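Local coordinates for YjeF-related protein (Enterococcus faecalis, PDB 2R3B) that probably catalyses the ADP-dependent dehydration of the S-form of hydrated NAD(P)H, restoring the intact cofactor and releasing AMP and phosphate, at residues E30-R35 and T287-Y292; T210-F213 and P218-N221; A242-Q247 and A256-L261; D267-T272 and P278-Q283. All blocks are in the same frame, centred on the assembly; numbering follows the deposited sequence.

In the fold
Three of these contacts are buried, while interaction 4 lies partly open. Helix 278-292 serves interactions 1 and 4, and helix 252-269 serves interactions 3 and 4. Interaction 2 stands apart in chemistry: a beta hairpin near one margin of the sheet, held by main-chain and side-chain hydrogen bonds. In interactions 1, 3 and 4, by contrast, no hydrogen bond crosses between the segments, and methyl groups, methylenes and one phenylalanine ring do the work. Interactions 1 and 3 meet through Met289, Phe244 and Leu261, forming continuous apolar packing, whereas 210-213 reaches helix 252-269 through Ile212 and Ala256. Interactions 1 and 4, joined by Tyr288 and Asp268, adjoin neighbouring subunits; interaction 3 sits nearest the centre of the chain.

Interaction 1: residues E30-R35 and T287-Y292; sequences EVITQR and TYMKKY
Met289 O is met by two groups of different kind. Ile32 CG2 rests 3.7 Å from Met289 O, and Tyr292 N, three residues along the helix, gives the same Met289 O a weak hydrogen bond of 3.3 Å. The contact depends on Ile32. This residue is the first to leave helical geometry after helix 25-31, and its side chain is directed at the last turns of helix 278-292. Both branches are used. CG2, anti to the backbone N, goes to the carbonyl, while CG1, at chi1 -58°, carries CD1 into the fork between Met289 and Tyr292. There CD1 lies 4.1 Å from Met289 CG and 4.2 Å from Tyr292 CB. The Ile32 and Met289 side chains run across each other at nearly a right angle. Met289, present as selenomethionine, bends at its third torsion (67°) and continues inward to pack on Phe244 and Leu261. Tyr292 gives Ile32 its CB, while its ring leads off to Leu28 and Lys25 of helix 25-31.

The contact therefore joins segments near the two ends of the modelled chain, 252 residues apart, and a backbone hydrogen bond between Ile32 and Gln294, just past the helix, adds a polar link. A second subunit closes over it: Tyr274 of that subunit packs on Ile32 and Met289, and Lys290 NZ makes a hydrogen bond to its Ala270 O. Carbon contacts dominate and no hydrogen bond crosses between the segments, so the joint probably relies on fit and burial, while the polar bonds lie around it.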
loop_
_atom_site.group_PDB
_atom_site.type_symbol
_atom_site.label_atom_id
_atom_site.label_comp_id
_atom_site.label_asym_id
_atom_site.label_seq_id
_atom_site.Cartn_x
_atom_site.Cartn_y
_atom_site.Cartn_z
ATOM N N GLU B 30 -15.944 -12.368 28.491
ATOM C CA GLU B 30 -17.272 -12.877 28.327
ATOM C C GLU B 30 -17.583 -13.072 26.857
ATOM O O GLU B 30 -18.069 -14.124 26.467
ATOM C CB GLU B 30 -18.282 -11.907 28.931
ATOM C CG GLU B 30 -19.734 -12.356 28.811
ATOM C CD GLU B 30 -20.763 -11.405 29.422
ATOM O OE1 GLU B 30 -20.441 -10.620 30.350
ATOM O OE2 GLU B 30 -21.920 -11.459 28.953
ATOM N N VAL B 31 -17.307 -12.051 26.054
ATOM C CA VAL B 31 -17.745 -12.003 24.640
ATOM C C VAL B 31 -16.834 -12.791 23.693
ATOM O O VAL B 31 -17.322 -13.521 22.817
ATOM C CB VAL B 31 -17.842 -10.510 24.181
ATOM C CG1 VAL B 31 -18.080 -10.406 22.658
ATOM C CG2 VAL B 31 -18.956 -9.804 24.945
ATOM N N ILE B 32 -15.515 -12.639 23.841
ATOM C CA ILE B 32 -14.580 -13.207 22.883
ATOM C C ILE B 32 -14.332 -14.641 23.280
ATOM O O ILE B 32 -13.655 -14.897 24.252
ATOM C CB ILE B 32 -13.257 -12.453 22.818
ATOM C CG1 ILE B 32 -13.517 -10.967 22.464
ATOM C CG2 ILE B 32 -12.276 -13.144 21.822
ATOM C CD1 ILE B 32 -12.277 -10.090 22.563
ATOM N N THR B 33 -14.914 -15.557 22.520
ATOM C CA THR B 33 -14.843 -16.973 22.810
ATOM C C THR B 33 -13.758 -17.647 21.971
ATOM O O THR B 33 -13.384 -17.177 20.892
ATOM C CB THR B 33 -16.225 -17.628 22.604
ATOM O OG1 THR B 33 -16.748 -17.276 21.334
ATOM C CG2 THR B 33 -17.230 -17.147 23.702
ATOM N N GLN B 34 -13.225 -18.749 22.484
ATOM C CA GLN B 34 -12.344 -19.598 21.690
ATOM C C GLN B 34 -13.132 -20.226 20.566
ATOM O O GLN B 34 -14.198 -20.748 20.789
ATOM C CB GLN B 34 -11.752 -20.714 22.544
ATOM C CG GLN B 34 -10.522 -20.322 23.296
ATOM C CD GLN B 34 -9.840 -21.542 23.948
ATOM O OE1 GLN B 34 -8.750 -21.422 24.507
ATOM N NE2 GLN B 34 -10.492 -22.717 23.880
ATOM N N ARG B 35 -12.610 -20.187 19.344
ATOM C CA ARG B 35 -13.304 -20.784 18.223
ATOM C C ARG B 35 -13.278 -22.311 18.304
ATOM O O ARG B 35 -12.212 -22.898 18.543
ATOM C CB ARG B 35 -12.631 -20.366 16.920
ATOM C CG ARG B 35 -12.736 -18.883 16.639
ATOM C CD ARG B 35 -12.179 -18.498 15.273
ATOM N NE ARG B 35 -12.683 -17.177 14.903
ATOM C CZ ARG B 35 -12.484 -16.578 13.735
ATOM N NH1 ARG B 35 -11.797 -17.168 12.774
ATOM N NH2 ARG B 35 -13.026 -15.386 13.516
ATOM N N THR B 287 -4.079 -9.527 17.750
ATOM C CA THR B 287 -3.262 -9.781 18.957
ATOM C C THR B 287 -4.008 -9.509 20.247
ATOM O O THR B 287 -3.944 -10.290 21.198
ATOM C CB THR B 287 -1.935 -9.056 18.918
ATOM O OG1 THR B 287 -2.150 -7.657 18.715
ATOM C CG2 THR B 287 -1.108 -9.581 17.781
ATOM N N TYR B 288 -4.784 -8.430 20.282
ATOM C CA TYR B 288 -5.585 -8.161 21.467
ATOM C C TYR B 288 -6.672 -9.198 21.708
ATOM O O TYR B 288 -6.884 -9.621 22.845
ATOM C CB TYR B 288 -6.233 -6.771 21.382
ATOM C CG TYR B 288 -5.361 -5.657 21.896
ATOM C CD1 TYR B 288 -4.307 -5.182 21.133
ATOM C CD2 TYR B 288 -5.559 -5.122 23.171
ATOM C CE1 TYR B 288 -3.497 -4.143 21.593
ATOM C CE2 TYR B 288 -4.749 -4.091 23.647
ATOM C CZ TYR B 288 -3.720 -3.611 22.843
ATOM O OH TYR B 288 -2.886 -2.582 23.274
HETATM N N MSE B 289 -7.377 -9.604 20.649
HETATM C CA MSE B 289 -8.456 -10.560 20.818
HETATM C C MSE B 289 -7.945 -11.921 21.286
HETATM O O MSE B 289 -8.604 -12.578 22.076
HETATM C CB MSE B 289 -9.284 -10.688 19.544
HETATM C CG MSE B 289 -10.030 -9.398 19.232
HETATM SE SE MSE B 289 -11.050 -9.468 17.609
HETATM C CE MSE B 289 -12.311 -10.721 18.147
ATOM N N LYS B 290 -6.756 -12.315 20.830
ATOM C CA LYS B 290 -6.159 -13.563 21.266
ATOM C C LYS B 290 -5.936 -13.563 22.787
ATOM O O LYS B 290 -6.141 -14.572 23.450
ATOM C CB LYS B 290 -4.828 -13.774 20.531
ATOM C CG LYS B 290 -4.200 -15.154 20.784
ATOM C CD LYS B 290 -5.010 -16.276 20.143
ATOM C CE LYS B 290 -4.452 -17.628 20.551
ATOM N NZ LYS B 290 -5.172 -18.668 19.795
ATOM N N LYS B 291 -5.546 -12.420 23.320
ATOM C CA LYS B 291 -5.203 -12.304 24.738
ATOM C C LYS B 291 -6.442 -12.536 25.606
ATOM O O LYS B 291 -6.346 -13.163 26.647
ATOM C CB LYS B 291 -4.552 -10.939 25.026
ATOM C CG LYS B 291 -4.656 -10.490 26.500
ATOM C CD LYS B 291 -3.534 -9.551 26.907
ATOM C CE LYS B 291 -3.846 -8.789 28.221
ATOM N NZ LYS B 291 -4.865 -9.446 29.098
ATOM N N TYR B 292 -7.608 -12.056 25.160
ATOM C CA TYR B 292 -8.877 -12.202 25.914
ATOM C C TYR B 292 -9.722 -13.406 25.572
ATOM O O TYR B 292 -10.671 -13.741 26.309
ATOM C CB TYR B 292 -9.697 -10.916 25.824
ATOM C CG TYR B 292 -8.890 -9.802 26.418
ATOM C CD1 TYR B 292 -8.779 -9.680 27.791
ATOM C CD2 TYR B 292 -8.127 -8.949 25.626
ATOM C CE1 TYR B 292 -7.964 -8.723 28.359
ATOM C CE2 TYR B 292 -7.328 -7.963 26.186
ATOM C CZ TYR B 292 -7.244 -7.859 27.558
ATOM O OH TYR B 292 -6.453 -6.908 28.162
#

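Interaction 2: residues T210-F213 and P218-N221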
loop_
_atom_site.group_PDB
_atom_site.type_symbol
_atom_site.label_atom_id
_atom_site.label_comp_id
_atom_site.label_asym_id
_atom_site.label_seq_id
_atom_site.Cartn_x
_atom_site.Cartn_y
_atom_site.Cartn_z
ATOM N N THR B 210 -18.470 6.582 26.089
ATOM C CA THR B 210 -19.590 6.046 25.362
ATOM C C THR B 210 -20.528 5.259 26.278
ATOM O O THR B 210 -20.071 4.552 27.172
ATOM C CB THR B 210 -19.067 5.230 24.189
ATOM O OG1 THR B 210 -18.428 6.140 23.270
ATOM C CG2 THR B 210 -20.174 4.427 23.456
ATOM N N THR B 211 -21.828 5.407 26.037
ATOM C CA THR B 211 -22.885 4.758 26.793
ATOM C C THR B 211 -23.768 3.992 25.843
ATOM O O THR B 211 -24.137 4.500 24.772
ATOM C CB THR B 211 -23.739 5.785 27.578
ATOM O OG1 THR B 211 -22.870 6.704 28.264
ATOM C CG2 THR B 211 -24.643 5.074 28.616
ATOM N N ILE B 212 -24.086 2.761 26.211
ATOM C CA ILE B 212 -24.948 1.913 25.388
ATOM C C ILE B 212 -26.294 1.697 26.078
ATOM O O ILE B 212 -26.357 1.100 27.166
ATOM C CB ILE B 212 -24.288 0.557 25.066
ATOM C CG1 ILE B 212 -22.877 0.756 24.491
ATOM C CG2 ILE B 212 -25.170 -0.289 24.127
ATOM C CD1 ILE B 212 -22.074 -0.494 24.494
ATOM N N PHE B 213 -27.343 2.184 25.426
ATOM C CA PHE B 213 -28.736 2.022 25.873
ATOM C C PHE B 213 -29.404 0.904 25.097
ATOM O O PHE B 213 -29.295 0.814 23.880
ATOM C CB PHE B 213 -29.507 3.327 25.695
ATOM C CG PHE B 213 -28.963 4.430 26.534
ATOM C CD1 PHE B 213 -29.314 4.511 27.872
ATOM C CD2 PHE B 213 -28.044 5.335 26.035
ATOM C CE1 PHE B 213 -28.773 5.509 28.672
ATOM C CE2 PHE B 213 -27.510 6.331 26.832
ATOM C CZ PHE B 213 -27.877 6.408 28.159
ATOM N N PRO B 218 -28.060 -0.119 31.123
ATOM C CA PRO B 218 -27.096 0.427 30.180
ATOM C C PRO B 218 -25.664 0.085 30.553
ATOM O O PRO B 218 -25.353 -0.133 31.721
ATOM C CB PRO B 218 -27.305 1.929 30.281
ATOM C CG PRO B 218 -27.991 2.148 31.615
ATOM C CD PRO B 218 -28.792 0.932 31.843
ATOM N N PHE B 219 -24.794 0.067 29.544
ATOM C CA PHE B 219 -23.374 -0.148 29.739
ATOM C C PHE B 219 -22.690 1.197 29.579
ATOM O O PHE B 219 -22.997 1.949 28.654
ATOM C CB PHE B 219 -22.798 -1.056 28.664
ATOM C CG PHE B 219 -23.430 -2.416 28.591
ATOM C CD1 PHE B 219 -22.931 -3.467 29.327
ATOM C CD2 PHE B 219 -24.484 -2.649 27.736
ATOM C CE1 PHE B 219 -23.494 -4.733 29.227
ATOM C CE2 PHE B 219 -25.045 -3.910 27.641
ATOM C CZ PHE B 219 -24.546 -4.946 28.391
ATOM N N GLN B 220 -21.712 1.450 30.435
ATOM C CA GLN B 220 -20.946 2.680 30.427
ATOM C C GLN B 220 -19.498 2.357 30.133
ATOM O O GLN B 220 -18.858 1.682 30.918
ATOM C CB GLN B 220 -21.021 3.351 31.792
ATOM C CG GLN B 220 -20.202 4.624 31.866
ATOM C CD GLN B 220 -20.638 5.635 30.836
ATOM O OE1 GLN B 220 -21.740 6.174 30.897
ATOM N NE2 GLN B 220 -19.781 5.885 29.867
ATOM N N ASN B 221 -18.981 2.823 28.989
ATOM C CA ASN B 221 -17.587 2.564 28.681
ATOM C C ASN B 221 -16.686 3.401 29.591
ATOM O O ASN B 221 -17.054 4.493 30.024
ATOM C CB ASN B 221 -17.283 2.858 27.225
ATOM C CG ASN B 221 -15.949 2.322 26.798
ATOM O OD1 ASN B 221 -15.469 1.298 27.304
ATOM N ND2 ASN B 221 -15.358 2.971 25.833
HETATM O O HOH W 1 -15.663 5.766 25.287
#
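Gln220 turns CG away from its backbone N (chi1 178°) and then bends at chi2 (58°), folding its carboxamide back over the neighbouring strand, where Thr211 holds OG1 beside its own backbone N to meet it. The two residues form the non-hydrogen-bonded pair of a beta hairpin, strands 211-213 and 219-220, which sits between strand 202-205 and the short strand 21-22 in the sheet. Thr211 OG1 donates to Gln220 OE1 over 2.9 Å, and it approaches from a direction tilted 31° out of the carbonyl plane. The other end of the amide is held too: Gln220 NE2 bonds to Asn221 O at 3.1 Å, nearly straight and on a lone pair, and also to Arg209 O, which would fix the rotation of the amide. Arg209 O is a weak partner of Thr211 OG1 as well.

Between the backbones, Ile212 and Phe219 make the hydrogen-bonded pair. Ile212 N reaches Phe219 O in 2.8 Å, and Phe219 N returns to Ile212 O in 3.0 Å. At the open end, Asn221 N approaches Thr210 O almost head-on at 2.7 Å.

Apolar contacts divide between the two faces. On the side of Ile212 and Phe219, Ile212 CB comes to the edge of the Phe219 ring, and Ile212 continues to Ile252 and Ala256 of helix 252-269. Pro218 CB lies 4.1 Å from Phe213 CD1, and Gln193 and other residues of helix 189-199 border this pair. Asn221 ND2 bonds to Ser263 OG of helix 252-269, and a water accepts from Thr210 N at 3.0 Å and from Asn221 ND2 at 2.9 Å.

Interaction 3: residues A242-Q247 and A256-L261; sequences AGFLAQ and AGAVYL
Ring contacts come first: the Phe244 side chain supplies every touch made from segment 242-247. One face of its ring receives Ala258, whose CB sits 4.2 Å from the ring centroid, 26° off the normal, a CH-pi contact. Ala258 CA lies over the same ring, shifted toward the rim, and Phe244 CD2 comes 3.6 Å from Ala258 N. The chi1 of Phe244, -91°, some thirty degrees beyond the staggered position, lays the ring against the backbone of the other helix.

Backbone touches follow. At Gly257 there is no side chain in the way, and Phe244 CE2 approaches Gly257 C to 3.8 Å. The small residues Gly257 and Ala258 thus make a shallow seat for the ring, although the segment axes stay 9.3 Å apart at their closest.

These are successive helices, 233-247 and 252-269, running roughly antiparallel at 141° on one side of the sheet of the ribokinase-like fold. Ala242 and Leu245 point the first helix at strand 143-147, whereas Phe244 points to helix 252-269. Gly234 and Asp235, predicted to bind AMP and the hydrated substrate, lie in the first turn of helix 233-247, with Gly234 about 12 Å from the Ala258 side chain.

A leucine methyl also meets the ring: Leu261 CD2 lies 3.6 Å from Phe244 CZ, obliquely to the ring plane. Phe248 adds an edge-to-face ring contact to Phe244.

No polar bond crosses the segments: Gln247 NE2 turns back to Gly243 O over 2.9 Å and also bonds Ser70 O, while Gln247 OE1 accepts from Arg35 NH2.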
loop_
_atom_site.group_PDB
_atom_site.type_symbol
_atom_site.label_atom_id
_atom_site.label_comp_id
_atom_site.label_asym_id
_atom_site.label_seq_id
_atom_site.Cartn_x
_atom_site.Cartn_y
_atom_site.Cartn_z
ATOM N N ALA B 242 -19.612 -4.448 13.791
ATOM C CA ALA B 242 -20.133 -5.372 12.764
ATOM C C ALA B 242 -19.459 -6.752 12.811
ATOM O O ALA B 242 -20.120 -7.784 12.760
ATOM C CB ALA B 242 -20.005 -4.700 11.353
ATOM N N GLY B 243 -18.126 -6.784 12.892
ATOM C CA GLY B 243 -17.366 -8.032 12.999
ATOM C C GLY B 243 -17.684 -8.820 14.270
ATOM O O GLY B 243 -17.727 -10.042 14.251
ATOM N N PHE B 244 -17.907 -8.112 15.384
ATOM C CA PHE B 244 -18.287 -8.777 16.610
ATOM C C PHE B 244 -19.657 -9.430 16.498
ATOM O O PHE B 244 -19.820 -10.593 16.872
ATOM C CB PHE B 244 -18.230 -7.827 17.806
ATOM C CG PHE B 244 -16.905 -7.832 18.510
ATOM C CD1 PHE B 244 -15.723 -7.707 17.773
ATOM C CD2 PHE B 244 -16.827 -7.907 19.887
ATOM C CE1 PHE B 244 -14.476 -7.726 18.415
ATOM C CE2 PHE B 244 -15.573 -7.914 20.537
ATOM C CZ PHE B 244 -14.407 -7.810 19.804
ATOM N N LEU B 245 -20.633 -8.693 15.981
ATOM C CA LEU B 245 -22.002 -9.229 15.831
ATOM C C LEU B 245 -22.034 -10.409 14.842
ATOM O O LEU B 245 -22.904 -11.273 14.907
ATOM C CB LEU B 245 -22.974 -8.140 15.417
ATOM C CG LEU B 245 -23.305 -7.145 16.531
ATOM C CD1 LEU B 245 -24.074 -5.965 15.964
ATOM C CD2 LEU B 245 -24.100 -7.828 17.665
ATOM N N ALA B 246 -21.066 -10.448 13.935
ATOM C CA ALA B 246 -20.953 -11.520 12.959
ATOM C C ALA B 246 -20.544 -12.846 13.588
ATOM O O ALA B 246 -20.964 -13.893 13.108
ATOM C CB ALA B 246 -19.971 -11.148 11.851
ATOM N N GLN B 247 -19.791 -12.780 14.691
ATOM C CA GLN B 247 -19.101 -13.933 15.251
ATOM C C GLN B 247 -19.616 -14.397 16.604
ATOM O O GLN B 247 -19.475 -15.572 16.934
ATOM C CB GLN B 247 -17.657 -13.545 15.540
ATOM C CG GLN B 247 -16.816 -13.316 14.419
ATOM C CD GLN B 247 -15.500 -12.831 14.925
ATOM O OE1 GLN B 247 -14.678 -13.632 15.371
ATOM N NE2 GLN B 247 -15.286 -11.517 14.868
ATOM N N ALA B 256 -21.170 -4.067 23.504
ATOM C CA ALA B 256 -20.358 -3.479 24.540
ATOM C C ALA B 256 -18.896 -3.928 24.486
ATOM O O ALA B 256 -17.982 -3.146 24.737
ATOM C CB ALA B 256 -20.975 -3.790 25.921
ATOM N N GLY B 257 -18.663 -5.202 24.182
ATOM C CA GLY B 257 -17.304 -5.729 24.035
ATOM C C GLY B 257 -16.513 -5.041 22.919
ATOM O O GLY B 257 -15.325 -4.735 23.080
ATOM N N ALA B 258 -17.157 -4.867 21.776
ATOM C CA ALA B 258 -16.612 -4.107 20.653
ATOM C C ALA B 258 -16.223 -2.678 21.043
ATOM O O ALA B 258 -15.118 -2.202 20.746
ATOM C CB ALA B 258 -17.646 -4.111 19.456
ATOM N N VAL B 259 -17.151 -1.977 21.685
ATOM C CA VAL B 259 -16.916 -0.595 22.118
ATOM C C VAL B 259 -15.755 -0.539 23.101
ATOM O O VAL B 259 -14.883 0.329 23.005
ATOM C CB VAL B 259 -18.214 -0.026 22.750
ATOM C CG1 VAL B 259 -17.972 1.330 23.512
ATOM C CG2 VAL B 259 -19.284 0.115 21.686
ATOM N N TYR B 260 -15.711 -1.478 24.048
ATOM C CA TYR B 260 -14.631 -1.506 25.015
ATOM C C TYR B 260 -13.270 -1.786 24.383
ATOM O O TYR B 260 -12.265 -1.143 24.714
ATOM C CB TYR B 260 -14.905 -2.570 26.113
ATOM C CG TYR B 260 -13.862 -2.487 27.214
ATOM C CD1 TYR B 260 -13.898 -1.441 28.161
ATOM C CD2 TYR B 260 -12.804 -3.371 27.265
ATOM C CE1 TYR B 260 -12.915 -1.332 29.141
ATOM C CE2 TYR B 260 -11.819 -3.257 28.251
ATOM C CZ TYR B 260 -11.890 -2.245 29.176
ATOM O OH TYR B 260 -10.902 -2.161 30.144
ATOM N N LEU B 261 -13.211 -2.780 23.508
ATOM C CA LEU B 261 -11.946 -3.145 22.882
ATOM C C LEU B 261 -11.413 -1.999 22.052
ATOM O O LEU B 261 -10.225 -1.710 22.103
ATOM C CB LEU B 261 -12.124 -4.369 21.961
ATOM C CG LEU B 261 -10.858 -4.940 21.329
ATOM C CD1 LEU B 261 -9.824 -5.255 22.398
ATOM C CD2 LEU B 261 -11.217 -6.164 20.427
#

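Interaction 4: residues D267-T272 and P278-Q283; sequences DDLAKT and PTKISQ
Leu269 CD1 stands over one face of the flat peptide group joining Lys280 to Ile281, 3.9 Å from Lys280 C and 4.0 Å from Ile281 N. A second flat group, the Asp268 carboxylate, lies off the contact on the far part of 267-272: Lys271 NZ forms a salt bridge with Asp268 OD1 at 3.1 Å, meeting it from above the plane (48° out), and Asp268 OD2 takes a bond from Tyr288 OH.

Here the chain leaves helix 252-269, passes a short connection and enters helix 278-292, so these are two successive helices joined by a short loop, in the ribokinase-like fold, and Leu269 bridges them. With chi1 at -67°, CG is anti to the carbonyl carbon, and the side chain extends straight at the first turns of the next helix. The same CD1 methyl meets Lys280 CB at 3.8 Å and Ile281 CG1 at 4.1 Å, touching only carbon and backbone on that helix. No hydrogen bond joins the segments.

The surroundings differ on the two sides. Val276 of the connecting loop packs on Leu269, whereas Glu93 of a neighbouring subunit lies on Pro278 and Thr279. Thr279 and Ser282 also touch helix 57-70. The Ile281 side chain is about 9 Å from Gly234, predicted to bind AMP.

Lys280 uses its aliphatic stem and its charge separately. Its bend at chi3 (72°) carries NZ to a salt bridge with Asp273 of the connecting loop, and leaves Lys280 CE 4.1 Å from Leu269 CD2.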
loop_
_atom_site.group_PDB
_atom_site.type_symbol
_atom_site.label_atom_id
_atom_site.label_comp_id
_atom_site.label_asym_id
_atom_site.label_seq_id
_atom_site.Cartn_x
_atom_site.Cartn_y
_atom_site.Cartn_z
ATOM N N ASP B 267 -6.532 3.519 23.820
ATOM C CA ASP B 267 -5.932 4.075 25.029
ATOM C C ASP B 267 -4.497 3.605 25.170
ATOM O O ASP B 267 -3.627 4.388 25.546
ATOM C CB ASP B 267 -6.737 3.658 26.256
ATOM C CG ASP B 267 -8.007 4.463 26.434
ATOM O OD1 ASP B 267 -8.222 5.488 25.733
ATOM O OD2 ASP B 267 -8.815 4.089 27.323
ATOM N N ASP B 268 -4.250 2.332 24.866
ATOM C CA ASP B 268 -2.902 1.764 24.871
ATOM C C ASP B 268 -2.002 2.480 23.854
ATOM O O ASP B 268 -0.852 2.832 24.158
ATOM C CB ASP B 268 -2.901 0.253 24.603
ATOM C CG ASP B 268 -3.331 -0.565 25.806
ATOM O OD1 ASP B 268 -3.505 0.044 26.899
ATOM O OD2 ASP B 268 -3.488 -1.808 25.623
ATOM N N LEU B 269 -2.506 2.652 22.627
ATOM C CA LEU B 269 -1.700 3.314 21.605
ATOM C C LEU B 269 -1.395 4.775 21.942
ATOM O O LEU B 269 -0.331 5.263 21.610
ATOM C CB LEU B 269 -2.376 3.228 20.240
ATOM C CG LEU B 269 -2.461 1.825 19.664
ATOM C CD1 LEU B 269 -3.377 1.810 18.421
ATOM C CD2 LEU B 269 -1.098 1.310 19.337
ATOM N N ALA B 270 -2.334 5.457 22.601
ATOM C CA ALA B 270 -2.171 6.851 22.932
ATOM C C ALA B 270 -1.061 7.058 23.948
ATOM O O ALA B 270 -0.626 8.190 24.164
ATOM C CB ALA B 270 -3.492 7.437 23.442
ATOM N N LYS B 271 -0.631 5.982 24.607
ATOM C CA LYS B 271 0.473 6.102 25.548
ATOM C C LYS B 271 1.760 6.471 24.829
ATOM O O LYS B 271 2.614 7.146 25.415
ATOM C CB LYS B 271 0.681 4.815 26.318
ATOM C CG LYS B 271 -0.445 4.505 27.323
ATOM C CD LYS B 271 -0.242 3.080 27.871
ATOM C CE LYS B 271 -1.470 2.592 28.676
ATOM N NZ LYS B 271 -1.414 1.101 28.968
ATOM N N THR B 272 1.883 6.036 23.569
ATOM C CA THR B 272 3.068 6.298 22.771
ATOM C C THR B 272 2.818 7.279 21.601
ATOM O O THR B 272 3.776 7.857 21.105
ATOM C CB THR B 272 3.627 4.991 22.198
ATOM O OG1 THR B 272 2.610 4.294 21.470
ATOM C CG2 THR B 272 4.148 4.102 23.316
ATOM N N PRO B 278 -6.550 5.679 13.181
ATOM C CA PRO B 278 -7.572 4.626 13.362
ATOM C C PRO B 278 -7.233 3.256 12.798
ATOM O O PRO B 278 -7.644 2.213 13.357
ATOM C CB PRO B 278 -8.773 5.216 12.634
ATOM C CG PRO B 278 -8.623 6.635 12.774
ATOM C CD PRO B 278 -7.139 6.877 12.580
ATOM N N THR B 279 -6.506 3.230 11.690
ATOM C CA THR B 279 -6.086 1.977 11.115
ATOM C C THR B 279 -5.151 1.191 12.026
ATOM O O THR B 279 -5.129 -0.036 11.942
ATOM C CB THR B 279 -5.433 2.170 9.760
ATOM O OG1 THR B 279 -4.322 3.029 9.914
ATOM C CG2 THR B 279 -6.423 2.807 8.787
ATOM N N LYS B 280 -4.421 1.870 12.929
ATOM C CA LYS B 280 -3.603 1.137 13.924
ATOM C C LYS B 280 -4.423 0.365 14.952
ATOM O O LYS B 280 -3.982 -0.700 15.440
ATOM C CB LYS B 280 -2.644 2.063 14.672
ATOM C CG LYS B 280 -1.467 2.459 13.849
ATOM C CD LYS B 280 -0.455 3.285 14.626
ATOM C CE LYS B 280 0.336 2.446 15.651
ATOM N NZ LYS B 280 1.564 3.154 16.257
ATOM N N ILE B 281 -5.630 0.853 15.270
ATOM C CA ILE B 281 -6.512 0.120 16.150
ATOM C C ILE B 281 -6.928 -1.156 15.446
ATOM O O ILE B 281 -6.833 -2.241 15.998
ATOM C CB ILE B 281 -7.748 0.924 16.567
ATOM C CG1 ILE B 281 -7.318 2.149 17.409
ATOM C CG2 ILE B 281 -8.761 0.023 17.336
ATOM C CD1 ILE B 281 -8.466 3.168 17.673
ATOM N N SER B 282 -7.359 -1.041 14.203
ATOM C CA SER B 282 -7.754 -2.249 13.448
ATOM C C SER B 282 -6.631 -3.296 13.362
ATOM O O SER B 282 -6.863 -4.512 13.518
ATOM C CB SER B 282 -8.229 -1.832 12.045
ATOM O OG SER B 282 -9.395 -0.991 12.187
ATOM N N GLN B 283 -5.412 -2.846 13.068
ATOM C CA GLN B 283 -4.290 -3.766 12.849
ATOM C C GLN B 283 -3.915 -4.502 14.137
ATOM O O GLN B 283 -3.397 -5.592 14.097
ATOM C CB GLN B 283 -3.110 -2.998 12.249
ATOM C CG GLN B 283 -3.382 -2.616 10.789
ATOM C CD GLN B 283 -2.604 -1.405 10.267
ATOM O OE1 GLN B 283 -1.777 -0.778 10.977
ATOM N NE2 GLN B 283 -2.911 -1.029 9.008
#